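Local structure of N5-Carboxyaminoimidazole ribonucleotide synthetase (Staphylococcus aureus subsp. aureus, 3ORQ) at residues Q109-E114 with I149-F154; E142-P147 with C183-Y188; K187-K192 with E257-S262. The protein catalyses the ATP-dependent carboxylation of 5-aminoimidazole ribonucleotide with bicarbonate, giving N5-carboxyaminoimidazole ribonucleotide in purine biosynthesis. All coordinates share one frame; numbering follows the deposited sequence.

Interaction 1 (Q109-E114 with I149-F154). With ADP (adenosine-5'-diphosphate), chain D.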
loop_
_atom_site.group_PDB
_atom_site.type_symbol
_atom_site.label_atom_id
_atom_site.label_comp_id
_atom_site.label_asym_id
_atom_site.label_seq_id
_atom_site.Cartn_x
_atom_site.Cartn_y
_atom_site.Cartn_z
ATOM N N GLN A 109 -21.229 20.905 2.387
ATOM C CA GLN A 109 -21.523 20.647 3.808
ATOM C C GLN A 109 -23.018 20.583 4.011
ATOM O O GLN A 109 -23.539 19.810 4.817
ATOM C CB GLN A 109 -21.047 21.821 4.661
ATOM C CG GLN A 109 -19.712 21.665 5.283
ATOM C CD GLN A 109 -19.289 22.908 6.037
ATOM O OE1 GLN A 109 -18.400 22.839 6.893
ATOM N NE2 GLN A 109 -19.909 24.057 5.723
ATOM N N ASP A 110 -23.698 21.453 3.290
ATOM C CA ASP A 110 -25.109 21.682 3.507
ATOM C C ASP A 110 -25.918 21.140 2.314
ATOM O O ASP A 110 -25.779 21.634 1.204
ATOM C CB ASP A 110 -25.308 23.175 3.743
ATOM C CG ASP A 110 -26.717 23.622 3.524
ATOM O OD1 ASP A 110 -27.652 22.803 3.685
ATOM O OD2 ASP A 110 -26.879 24.816 3.191
ATOM N N ARG A 111 -26.738 20.116 2.570
ATOM C CA ARG A 111 -27.598 19.465 1.565
ATOM C C ARG A 111 -28.395 20.411 0.672
ATOM O O ARG A 111 -28.531 20.160 -0.519
ATOM C CB ARG A 111 -28.582 18.502 2.232
ATOM C CG ARG A 111 -27.935 17.299 2.898
ATOM C CD ARG A 111 -28.938 16.193 3.016
ATOM N NE ARG A 111 -28.451 15.081 3.822
ATOM C CZ ARG A 111 -27.817 14.020 3.340
ATOM N NH1 ARG A 111 -27.556 13.939 2.051
ATOM N NH2 ARG A 111 -27.426 13.046 4.156
ATOM N N LEU A 112 -28.941 21.487 1.233
ATOM C CA LEU A 112 -29.695 22.454 0.416
ATOM C C LEU A 112 -28.786 23.139 -0.594
ATOM O O LEU A 112 -29.132 23.270 -1.770
ATOM C CB LEU A 112 -30.383 23.504 1.285
ATOM C CG LEU A 112 -31.135 24.630 0.565
ATOM C CD1 LEU A 112 -32.200 24.083 -0.400
ATOM C CD2 LEU A 112 -31.767 25.599 1.573
ATOM N N THR A 113 -27.621 23.577 -0.129
ATOM C CA THR A 113 -26.678 24.287 -1.001
ATOM C C THR A 113 -26.140 23.329 -2.056
ATOM O O THR A 113 -25.954 23.702 -3.214
ATOM C CB THR A 113 -25.579 24.982 -0.167
ATOM O OG1 THR A 113 -26.214 25.951 0.683
ATOM C CG2 THR A 113 -24.605 25.709 -1.038
ATOM N N GLU A 114 -25.961 22.077 -1.656
ATOM C CA GLU A 114 -25.505 21.018 -2.548
ATOM C C GLU A 114 -26.508 20.754 -3.670
ATOM O O GLU A 114 -26.131 20.662 -4.845
ATOM C CB GLU A 114 -25.265 19.742 -1.761
ATOM C CG GLU A 114 -24.911 18.521 -2.594
ATOM C CD GLU A 114 -24.404 17.363 -1.737
ATOM O OE1 GLU A 114 -24.946 17.127 -0.634
ATOM O OE2 GLU A 114 -23.451 16.681 -2.157
ATOM N N ILE A 149 -38.726 11.807 0.975
ATOM C CA ILE A 149 -37.848 11.600 2.118
ATOM C C ILE A 149 -37.270 12.906 2.642
ATOM O O ILE A 149 -36.813 13.732 1.871
ATOM C CB ILE A 149 -36.738 10.552 1.787
ATOM C CG1 ILE A 149 -35.759 10.400 2.949
ATOM C CG2 ILE A 149 -36.030 10.925 0.512
ATOM C CD1 ILE A 149 -35.092 9.022 2.986
ATOM N N VAL A 150 -37.314 13.078 3.959
ATOM C CA VAL A 150 -36.753 14.256 4.643
ATOM C C VAL A 150 -35.348 13.959 5.226
ATOM O O VAL A 150 -35.176 12.975 5.937
ATOM C CB VAL A 150 -37.699 14.720 5.761
ATOM C CG1 VAL A 150 -37.232 16.023 6.338
ATOM C CG2 VAL A 150 -39.107 14.874 5.208
ATOM N N LYS A 151 -34.356 14.790 4.879
ATOM C CA LYS A 151 -32.978 14.655 5.384
ATOM C C LYS A 151 -32.548 15.913 6.126
ATOM O O LYS A 151 -32.858 17.021 5.682
ATOM C CB LYS A 151 -31.969 14.371 4.251
ATOM C CG LYS A 151 -32.353 13.241 3.309
ATOM C CD LYS A 151 -31.429 13.160 2.080
ATOM C CE LYS A 151 -31.852 12.029 1.166
ATOM N NZ LYS A 151 -31.009 11.962 -0.080
ATOM N N THR A 152 -31.833 15.745 7.244
ATOM C CA THR A 152 -31.170 16.884 7.884
ATOM C C THR A 152 -30.181 17.453 6.883
ATOM O O THR A 152 -29.599 16.718 6.073
ATOM C CB THR A 152 -30.477 16.551 9.269
ATOM O OG1 THR A 152 -29.196 15.940 9.084
ATOM C CG2 THR A 152 -31.333 15.637 10.107
ATOM N N ARG A 153 -30.000 18.761 6.907
ATOM C CA ARG A 153 -29.124 19.351 5.926
ATOM C C ARG A 153 -27.675 19.516 6.386
ATOM O O ARG A 153 -26.796 19.837 5.565
ATOM C CB ARG A 153 -29.710 20.636 5.339
ATOM C CG ARG A 153 -30.028 21.703 6.302
ATOM C CD ARG A 153 -30.890 22.755 5.620
ATOM N NE ARG A 153 -30.056 23.737 4.932
ATOM C CZ ARG A 153 -30.326 25.037 4.881
ATOM N NH1 ARG A 153 -31.417 25.502 5.479
ATOM N NH2 ARG A 153 -29.502 25.868 4.243
ATOM N N PHE A 154 -27.423 19.259 7.672
ATOM C CA PHE A 154 -26.080 19.435 8.221
ATOM C C PHE A 154 -25.358 18.204 8.754
ATOM O O PHE A 154 -24.218 17.944 8.357
ATOM C CB PHE A 154 -26.059 20.580 9.223
ATOM C CG PHE A 154 -26.137 21.924 8.571
ATOM C CD1 PHE A 154 -24.985 22.522 8.043
ATOM C CD2 PHE A 154 -27.362 22.579 8.444
ATOM C CE1 PHE A 154 -25.050 23.762 7.415
ATOM C CE2 PHE A 154 -27.440 23.820 7.815
ATOM C CZ PHE A 154 -26.280 24.413 7.298
HETATM P PB ADP D . -25.874 9.697 3.358
HETATM O O1B ADP D . -25.324 11.042 2.959
HETATM O O2B ADP D . -25.226 8.456 2.810
HETATM O O3B ADP D . -26.125 9.623 4.839
HETATM P PA ADP D . -27.745 9.653 1.216
HETATM O O1A ADP D . -28.532 10.909 0.934
HETATM O O2A ADP D . -26.524 9.362 0.381
HETATM O O3A ADP D . -27.378 9.619 2.791
HETATM O "O5'" ADP D . -28.696 8.362 1.128
HETATM C "C5'" ADP D . -28.276 7.095 1.602
HETATM C "C4'" ADP D . -29.058 6.019 0.870
HETATM O "O4'" ADP D . -30.486 6.186 1.072
HETATM C "C3'" ADP D . -28.839 6.048 -0.645
HETATM O "O3'" ADP D . -27.704 5.295 -1.086
HETATM C "C2'" ADP D . -30.135 5.447 -1.167
HETATM O "O2'" ADP D . -30.021 4.040 -1.279
HETATM C "C1'" ADP D . -31.187 5.825 -0.129
HETATM N N9 ADP D . -31.824 7.040 -0.682
HETATM C C8 ADP D . -31.470 8.309 -0.384
HETATM N N7 ADP D . -32.207 9.210 -1.080
HETATM C C5 ADP D . -33.069 8.479 -1.831
HETATM C C6 ADP D . -34.153 8.805 -2.794
HETATM N N6 ADP D . -34.426 10.109 -3.073
HETATM N N1 ADP D . -34.803 7.767 -3.371
HETATM C C2 ADP D . -34.506 6.475 -3.093
HETATM N N3 ADP D . -33.534 6.101 -2.226
HETATM C C4 ADP D . -32.806 7.054 -1.581
#
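A salt bridge at a helix N terminus, between D110 and R153, joins the start of helix 111-120 to the end of strand 148-152. R153 grips D110 side-on, NE on OD1 at 2.9 Å and NH2 on OD2 at 3.0 Å, both nearly straight. Carboxylate and guanidinium are not coplanar; their planes are 35° apart. D110 is also the N-cap: its OD1 takes L112 N, and its OD2 pairs with T113 OG1, each on the opposite face of the carboxylate from the arginine nitrogen. Four partners thus fix its rotation. L112 CD2 lies over one face of the R153 guanidinium, 3.5 Å from NH2, while D110 CB rests against F154 CE1 at 3.7 Å.

Between the backbones, R111 N donates to R153 O (3.0 Å). The R111 side chain, extended from CG to NE, brings NE past T152 O, to which it makes a weak bond; beyond it NH2 donates to ADP O1B at 3.1 Å. K151 crosses it at about a right angle with CD over the guanidinium face, and its NZ binds ADP O1A and N7. One cation thus serves the beta and the other the alpha phosphate, which would offset their charge; K151 NZ also forms a salt bridge with E186. Strand 183-187 lies alongside strand 148-152 and V184 packs against R111 and R153, while helix 103-109 backs T113 and E114.

Interaction 2 (E142-P147 with C183-Y188); sequences ETLGYP and CVAEKY. With ADP (adenosine-5'-diphosphate), chain D.
The adenine-binding end of the ATP-grasp nucleotide site is where L144 and P147, in the turn after helix 136-143, meet strand 183-187 and the residue that follows it. L144 is the first residue to leave the helical conformation, and its side chain is largely covered by the strand. Its CD1 sits 3.8 Å from A185 CB and almost as near E186 N, and its CB faces the K187 chain. K187 then reaches back over the turn: the chain runs extended to CE and bends at the last torsion (chi4 -77°), which sets NZ on L144 O at 3.2 Å. That bond lies in the carbonyl plane, on a lone pair, and ties the lysine to the backbone just past the helix end.

P147, which follows a cis peptide bond, packs its CB on Y188 CB at 3.8 Å, and its carbonyl O receives a weak bond from Y188 N (3.4 Å). From there the tyrosine leads off toward the nucleotide: CG is anti to the backbone N (chi1 -168°), and one ring face takes adenine C2, which stands 3.5 Å from CE1 and offset toward the rim.

The strand itself reads the exocyclic amine. ADP N6 donates to E186 OE2 and to K187 O, both at 2.8 Å, so both acceptors for the amine come from consecutive residues. The other carboxylate oxygen, E186 OE1, forms a salt bridge with K115, which would favour the charged form of the glutamate and hold it turned toward the base. To this the protein adds the Y188 ring at the C2 side of the base. Adenine held in a cleft between two antiparallel sheets, with N6 bound by the backbone of the segment connecting them, is characteristic of the ATP-grasp fold.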
loop_
_atom_site.group_PDB
_atom_site.type_symbol
_atom_site.label_atom_id
_atom_site.label_comp_id
_atom_site.label_asym_id
_atom_site.label_seq_id
_atom_site.Cartn_x
_atom_site.Cartn_y
_atom_site.Cartn_z
ATOM N N GLU A 142 -47.278 18.700 -1.393
ATOM C CA GLU A 142 -47.840 19.314 -2.599
ATOM C C GLU A 142 -46.916 19.226 -3.824
ATOM O O GLU A 142 -47.349 18.834 -4.914
ATOM C CB GLU A 142 -48.206 20.775 -2.318
ATOM C CG GLU A 142 -48.572 21.577 -3.558
ATOM C CD GLU A 142 -48.939 23.003 -3.227
ATOM O OE1 GLU A 142 -49.771 23.206 -2.312
ATOM O OE2 GLU A 142 -48.398 23.922 -3.883
ATOM N N THR A 143 -45.649 19.580 -3.614
ATOM C CA THR A 143 -44.677 19.811 -4.681
ATOM C C THR A 143 -43.858 18.571 -5.078
ATOM O O THR A 143 -43.130 18.594 -6.075
ATOM C CB THR A 143 -43.733 20.957 -4.265
ATOM O OG1 THR A 143 -44.519 22.059 -3.796
ATOM C CG2 THR A 143 -42.833 21.416 -5.422
ATOM N N LEU A 144 -43.965 17.499 -4.299
ATOM C CA LEU A 144 -43.220 16.262 -4.584
ATOM C C LEU A 144 -44.156 15.044 -4.561
ATOM O O LEU A 144 -43.988 14.103 -5.341
ATOM C CB LEU A 144 -42.106 16.054 -3.564
ATOM C CG LEU A 144 -41.190 17.177 -3.063
ATOM C CD1 LEU A 144 -40.659 16.787 -1.687
ATOM C CD2 LEU A 144 -40.021 17.478 -4.010
ATOM N N GLY A 145 -45.139 15.074 -3.656
ATOM C CA GLY A 145 -46.069 13.959 -3.472
ATOM C C GLY A 145 -45.479 12.772 -2.726
ATOM O O GLY A 145 -44.261 12.714 -2.482
ATOM N N TYR A 146 -46.349 11.829 -2.353
ATOM C CA TYR A 146 -45.926 10.544 -1.788
ATOM C C TYR A 146 -45.436 9.586 -2.889
ATOM O O TYR A 146 -46.073 9.484 -3.946
ATOM C CB TYR A 146 -47.074 9.883 -1.042
ATOM C CG TYR A 146 -47.604 10.660 0.144
ATOM C CD1 TYR A 146 -46.774 11.009 1.208
ATOM C CD2 TYR A 146 -48.944 11.028 0.209
ATOM C CE1 TYR A 146 -47.272 11.720 2.300
ATOM C CE2 TYR A 146 -49.440 11.735 1.285
ATOM C CZ TYR A 146 -48.607 12.076 2.331
ATOM O OH TYR A 146 -49.116 12.781 3.403
ATOM N N PRO A 147 -44.305 8.886 -2.652
ATOM C CA PRO A 147 -43.446 8.978 -1.465
ATOM C C PRO A 147 -42.413 10.094 -1.578
ATOM O O PRO A 147 -42.186 10.612 -2.670
ATOM C CB PRO A 147 -42.742 7.612 -1.423
ATOM C CG PRO A 147 -43.178 6.862 -2.682
ATOM C CD PRO A 147 -43.823 7.855 -3.586
ATOM N N CYS A 183 -34.216 21.049 7.486
ATOM C CA CYS A 183 -34.160 19.876 6.625
ATOM C C CYS A 183 -34.376 20.153 5.143
ATOM O O CYS A 183 -34.688 21.279 4.744
ATOM C CB CYS A 183 -35.173 18.849 7.100
ATOM S SG CYS A 183 -34.667 17.990 8.574
ATOM N N VAL A 184 -34.183 19.113 4.332
ATOM C CA VAL A 184 -34.566 19.141 2.925
ATOM C C VAL A 184 -35.450 17.941 2.636
ATOM O O VAL A 184 -35.238 16.867 3.199
ATOM C CB VAL A 184 -33.386 19.032 1.956
ATOM C CG1 VAL A 184 -33.839 19.479 0.579
ATOM C CG2 VAL A 184 -32.193 19.868 2.398
ATOM N N ALA A 185 -36.433 18.125 1.754
ATOM C CA ALA A 185 -37.201 16.995 1.218
ATOM C C ALA A 185 -36.973 16.799 -0.296
ATOM O O ALA A 185 -36.693 17.746 -1.022
ATOM C CB ALA A 185 -38.672 17.142 1.558
ATOM N N GLU A 186 -37.067 15.552 -0.750
ATOM C CA GLU A 186 -36.818 15.196 -2.149
ATOM C C GLU A 186 -37.639 13.945 -2.482
ATOM O O GLU A 186 -37.938 13.140 -1.596
ATOM C CB GLU A 186 -35.314 14.937 -2.391
ATOM C CG GLU A 186 -34.729 13.888 -1.462
ATOM C CD GLU A 186 -33.320 13.457 -1.809
ATOM O OE1 GLU A 186 -32.385 14.015 -1.171
ATOM O OE2 GLU A 186 -33.148 12.554 -2.695
ATOM N N LYS A 187 -38.016 13.786 -3.745
ATOM C CA LYS A 187 -38.784 12.607 -4.166
ATOM C C LYS A 187 -38.101 11.277 -3.772
ATOM O O LYS A 187 -36.886 11.065 -4.025
ATOM C CB LYS A 187 -38.997 12.627 -5.689
ATOM C CG LYS A 187 -40.171 13.479 -6.199
ATOM C CD LYS A 187 -40.251 13.425 -7.739
ATOM C CE LYS A 187 -41.493 14.161 -8.308
ATOM N NZ LYS A 187 -42.744 13.376 -8.166
ATOM N N TYR A 188 -38.883 10.363 -3.186
ATOM C CA TYR A 188 -38.381 8.994 -3.001
ATOM C C TYR A 188 -38.601 8.197 -4.296
ATOM O O TYR A 188 -39.754 7.931 -4.702
ATOM C CB TYR A 188 -39.013 8.306 -1.800
ATOM C CG TYR A 188 -38.326 7.015 -1.411
ATOM C CD1 TYR A 188 -37.132 7.032 -0.667
ATOM C CD2 TYR A 188 -38.875 5.772 -1.768
ATOM C CE1 TYR A 188 -36.486 5.838 -0.299
ATOM C CE2 TYR A 188 -38.244 4.572 -1.407
ATOM C CZ TYR A 188 -37.049 4.615 -0.670
ATOM O OH TYR A 188 -36.420 3.445 -0.299
HETATM P PB ADP D . -25.874 9.697 3.358
HETATM O O1B ADP D . -25.324 11.042 2.959
HETATM O O2B ADP D . -25.226 8.456 2.810
HETATM O O3B ADP D . -26.125 9.623 4.839
HETATM P PA ADP D . -27.745 9.653 1.216
HETATM O O1A ADP D . -28.532 10.909 0.934
HETATM O O2A ADP D . -26.524 9.362 0.381
HETATM O O3A ADP D . -27.378 9.619 2.791
HETATM O "O5'" ADP D . -28.696 8.362 1.128
HETATM C "C5'" ADP D . -28.276 7.095 1.602
HETATM C "C4'" ADP D . -29.058 6.019 0.870
HETATM O "O4'" ADP D . -30.486 6.186 1.072
HETATM C "C3'" ADP D . -28.839 6.048 -0.645
HETATM O "O3'" ADP D . -27.704 5.295 -1.086
HETATM C "C2'" ADP D . -30.135 5.447 -1.167
HETATM O "O2'" ADP D . -30.021 4.040 -1.279
HETATM C "C1'" ADP D . -31.187 5.825 -0.129
HETATM N N9 ADP D . -31.824 7.040 -0.682
HETATM C C8 ADP D . -31.470 8.309 -0.384
HETATM N N7 ADP D . -32.207 9.210 -1.080
HETATM C C5 ADP D . -33.069 8.479 -1.831
HETATM C C6 ADP D . -34.153 8.805 -2.794
HETATM N N6 ADP D . -34.426 10.109 -3.073
HETATM N N1 ADP D . -34.803 7.767 -3.371
HETATM C C2 ADP D . -34.506 6.475 -3.093
HETATM N N3 ADP D . -33.534 6.101 -2.226
HETATM C C4 ADP D . -32.806 7.054 -1.581
#

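Interaction 3 (K187-K192 with E257-S262); sequences KYLNIK and EFFIDS. With MG (magnesium ion), chain C; ADP (adenosine-5'-diphosphate), chain D.
I191 packs tightly on F259, whereas N190 and K192 meet the strand at a more open, exposed edge. I191 CD1 stands over one face of the F259 ring, 3.5 Å from its centroid and 19° off the normal, a CH-pi contact. With CG1 anti to the carbonyl carbon (chi1 -62°) and the chain extended to CD1, that methyl also comes within 3.3 Å of ADP C2, so the one methyl touches both the phenyl face and the C2 edge of the base. F259 CZ lies 3.6 Å from adenine N7, and L189 CD1 comes in obliquely near F259 CD2, closing the packing beside Y267.

Here the linker from strand 183-187 crosses to strand 191-201, which pairs with strand 252-261 in the large antiparallel sheet; that sheet is one wall of the ATP-grasp cleft, and the small sheet holding strand 183-187 is the other. The linker reads the base through L189 N, which donates to ADP N1 at 3.1 Å. At the far end of segment 257-262, E257 OE1 binds the magnesium ion, which ADP O2A and E270 also hold; H276 hydrogen-bonds to E257 OE2.

Toward solvent the contact mixes one backbone bond with the aliphatic part of K192. K192 N donates to I260 O at 2.9 Å, nearly along the C=O axis. The K192 chain lays its CG and CD beside I260 CD1, CG at 3.5 Å, before NZ goes on to N264 OD1. N190 OD1 lies 3.3 Å from S262 CB, with no hydrogen bond to its OG.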
loop_
_atom_site.group_PDB
_atom_site.type_symbol
_atom_site.label_atom_id
_atom_site.label_comp_id
_atom_site.label_asym_id
_atom_site.label_seq_id
_atom_site.Cartn_x
_atom_site.Cartn_y
_atom_site.Cartn_z
ATOM N N LYS A 187 -38.016 13.786 -3.745
ATOM C CA LYS A 187 -38.784 12.607 -4.166
ATOM C C LYS A 187 -38.101 11.277 -3.772
ATOM O O LYS A 187 -36.886 11.065 -4.025
ATOM C CB LYS A 187 -38.997 12.627 -5.689
ATOM C CG LYS A 187 -40.171 13.479 -6.199
ATOM C CD LYS A 187 -40.251 13.425 -7.739
ATOM C CE LYS A 187 -41.493 14.161 -8.308
ATOM N NZ LYS A 187 -42.744 13.376 -8.166
ATOM N N TYR A 188 -38.883 10.363 -3.186
ATOM C CA TYR A 188 -38.381 8.994 -3.001
ATOM C C TYR A 188 -38.601 8.197 -4.296
ATOM O O TYR A 188 -39.754 7.931 -4.702
ATOM C CB TYR A 188 -39.013 8.306 -1.800
ATOM C CG TYR A 188 -38.326 7.015 -1.411
ATOM C CD1 TYR A 188 -37.132 7.032 -0.667
ATOM C CD2 TYR A 188 -38.875 5.772 -1.768
ATOM C CE1 TYR A 188 -36.486 5.838 -0.299
ATOM C CE2 TYR A 188 -38.244 4.572 -1.407
ATOM C CZ TYR A 188 -37.049 4.615 -0.670
ATOM O OH TYR A 188 -36.420 3.445 -0.299
ATOM N N LEU A 189 -37.479 7.870 -4.944
ATOM C CA LEU A 189 -37.453 7.218 -6.233
ATOM C C LEU A 189 -37.507 5.721 -6.118
ATOM O O LEU A 189 -37.175 5.160 -5.084
ATOM C CB LEU A 189 -36.163 7.569 -6.976
ATOM C CG LEU A 189 -35.869 9.028 -7.330
ATOM C CD1 LEU A 189 -34.511 9.132 -8.031
ATOM C CD2 LEU A 189 -36.951 9.591 -8.181
ATOM N N ASN A 190 -37.913 5.079 -7.206
ATOM C CA ASN A 190 -37.807 3.638 -7.340
ATOM C C ASN A 190 -36.481 3.294 -8.030
ATOM O O ASN A 190 -36.413 3.195 -9.262
ATOM C CB ASN A 190 -39.003 3.079 -8.125
ATOM C CG ASN A 190 -39.034 1.552 -8.145
ATOM O OD1 ASN A 190 -39.605 0.949 -9.056
ATOM N ND2 ASN A 190 -38.422 0.922 -7.136
ATOM N N ILE A 191 -35.436 3.124 -7.223
ATOM C CA ILE A 191 -34.055 2.956 -7.707
ATOM C C ILE A 191 -33.700 1.498 -7.993
ATOM O O ILE A 191 -33.913 0.642 -7.139
ATOM C CB ILE A 191 -33.086 3.474 -6.665
ATOM C CG1 ILE A 191 -33.321 4.965 -6.456
ATOM C CG2 ILE A 191 -31.610 3.166 -7.068
ATOM C CD1 ILE A 191 -32.357 5.567 -5.461
ATOM N N LYS A 192 -33.162 1.209 -9.181
ATOM C CA LYS A 192 -32.746 -0.174 -9.465
ATOM C C LYS A 192 -31.248 -0.413 -9.202
ATOM O O LYS A 192 -30.854 -1.496 -8.779
ATOM C CB LYS A 192 -33.154 -0.650 -10.866
ATOM C CG LYS A 192 -32.523 0.117 -11.987
ATOM C CD LYS A 192 -32.997 -0.354 -13.364
ATOM C CE LYS A 192 -31.909 -1.135 -14.084
ATOM N NZ LYS A 192 -32.325 -1.502 -15.470
ATOM N N GLU A 257 -21.927 10.424 -6.257
ATOM C CA GLU A 257 -22.900 9.327 -6.138
ATOM C C GLU A 257 -24.123 9.568 -7.001
ATOM O O GLU A 257 -24.663 10.659 -6.985
ATOM C CB GLU A 257 -23.404 9.214 -4.701
ATOM C CG GLU A 257 -22.410 8.686 -3.713
ATOM C CD GLU A 257 -23.011 8.503 -2.330
ATOM O OE1 GLU A 257 -24.267 8.493 -2.166
ATOM O OE2 GLU A 257 -22.232 8.363 -1.380
ATOM N N PHE A 258 -24.590 8.533 -7.695
ATOM C CA PHE A 258 -25.734 8.649 -8.603
ATOM C C PHE A 258 -26.815 7.609 -8.309
ATOM O O PHE A 258 -26.525 6.512 -7.856
ATOM C CB PHE A 258 -25.339 8.425 -10.073
ATOM C CG PHE A 258 -24.263 9.331 -10.587
ATOM C CD1 PHE A 258 -22.931 9.076 -10.303
ATOM C CD2 PHE A 258 -24.576 10.389 -11.434
ATOM C CE1 PHE A 258 -21.921 9.898 -10.817
ATOM C CE2 PHE A 258 -23.602 11.212 -11.943
ATOM C CZ PHE A 258 -22.250 10.960 -11.639
ATOM N N PHE A 259 -28.057 7.961 -8.642
ATOM C CA PHE A 259 -29.145 7.013 -8.664
ATOM C C PHE A 259 -29.501 6.644 -10.105
ATOM O O PHE A 259 -29.510 7.495 -10.999
ATOM C CB PHE A 259 -30.394 7.605 -7.982
ATOM C CG PHE A 259 -30.209 7.932 -6.537
ATOM C CD1 PHE A 259 -29.310 7.214 -5.748
ATOM C CD2 PHE A 259 -30.940 8.962 -5.955
ATOM C CE1 PHE A 259 -29.134 7.515 -4.385
ATOM C CE2 PHE A 259 -30.779 9.276 -4.591
ATOM C CZ PHE A 259 -29.878 8.532 -3.799
ATOM N N ILE A 260 -29.808 5.382 -10.341
ATOM C CA ILE A 260 -30.502 5.070 -11.577
ATOM C C ILE A 260 -31.943 4.523 -11.330
ATOM O O ILE A 260 -32.134 3.566 -10.568
ATOM C CB ILE A 260 -29.656 4.204 -12.538
ATOM C CG1 ILE A 260 -30.206 2.797 -12.605
ATOM C CG2 ILE A 260 -28.076 4.282 -12.272
ATOM C CD1 ILE A 260 -30.838 2.526 -13.933
ATOM N N ASP A 261 -32.928 5.167 -11.965
ATOM C CA ASP A 261 -34.377 4.796 -11.955
ATOM C C ASP A 261 -34.746 3.350 -12.178
ATOM O O ASP A 261 -33.962 2.577 -12.699
ATOM C CB ASP A 261 -35.114 5.540 -13.101
ATOM C CG ASP A 261 -35.863 6.725 -12.611
ATOM O OD1 ASP A 261 -35.702 7.064 -11.411
ATOM O OD2 ASP A 261 -36.624 7.309 -13.397
ATOM N N SER A 262 -36.001 3.021 -11.867
ATOM C CA SER A 262 -36.650 1.827 -12.422
ATOM C C SER A 262 -36.689 1.911 -13.958
ATOM O O SER A 262 -36.750 0.892 -14.649
ATOM C CB SER A 262 -38.059 1.689 -11.866
ATOM O OG SER A 262 -38.813 2.860 -12.123
HETATM MG MG MG C . -24.437 8.411 0.329
HETATM P PB ADP D . -25.874 9.697 3.358
HETATM O O1B ADP D . -25.324 11.042 2.959
HETATM O O2B ADP D . -25.226 8.456 2.810
HETATM O O3B ADP D . -26.125 9.623 4.839
HETATM P PA ADP D . -27.745 9.653 1.216
HETATM O O1A ADP D . -28.532 10.909 0.934
HETATM O O2A ADP D . -26.524 9.362 0.381
HETATM O O3A ADP D . -27.378 9.619 2.791
HETATM O "O5'" ADP D . -28.696 8.362 1.128
HETATM C "C5'" ADP D . -28.276 7.095 1.602
HETATM C "C4'" ADP D . -29.058 6.019 0.870
HETATM O "O4'" ADP D . -30.486 6.186 1.072
HETATM C "C3'" ADP D . -28.839 6.048 -0.645
HETATM O "O3'" ADP D . -27.704 5.295 -1.086
HETATM C "C2'" ADP D . -30.135 5.447 -1.167
HETATM O "O2'" ADP D . -30.021 4.040 -1.279
HETATM C "C1'" ADP D . -31.187 5.825 -0.129
HETATM N N9 ADP D . -31.824 7.040 -0.682
HETATM C C8 ADP D . -31.470 8.309 -0.384
HETATM N N7 ADP D . -32.207 9.210 -1.080
HETATM C C5 ADP D . -33.069 8.479 -1.831
HETATM C C6 ADP D . -34.153 8.805 -2.794
HETATM N N6 ADP D . -34.426 10.109 -3.073
HETATM N N1 ADP D . -34.803 7.767 -3.371
HETATM C C2 ADP D . -34.506 6.475 -3.093
HETATM N N3 ADP D . -33.534 6.101 -2.226
HETATM C C4 ADP D . -32.806 7.054 -1.581
#

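From the N terminus, the chain passes the Rossmann-like domain and starts helix 111-120; interaction 1 closes a loop of 34 residues when strand 148-152 returns to that helix, tying it to the small four-stranded sheet. Before it closes, interaction 2 opens at 142-147, so the two cross; it fastens the turn after helix 136-143 to strand 183-187 of the same sheet. The two meet where the neighbouring strands 148-152 and 183-187 run side by side. Interaction 3 starts where interaction 2 ends, sharing K187 and Y188, and spans 64 residues to strand 252-261, bringing in the large sheet. It lies in series with interaction 1. All three touch the same ADP.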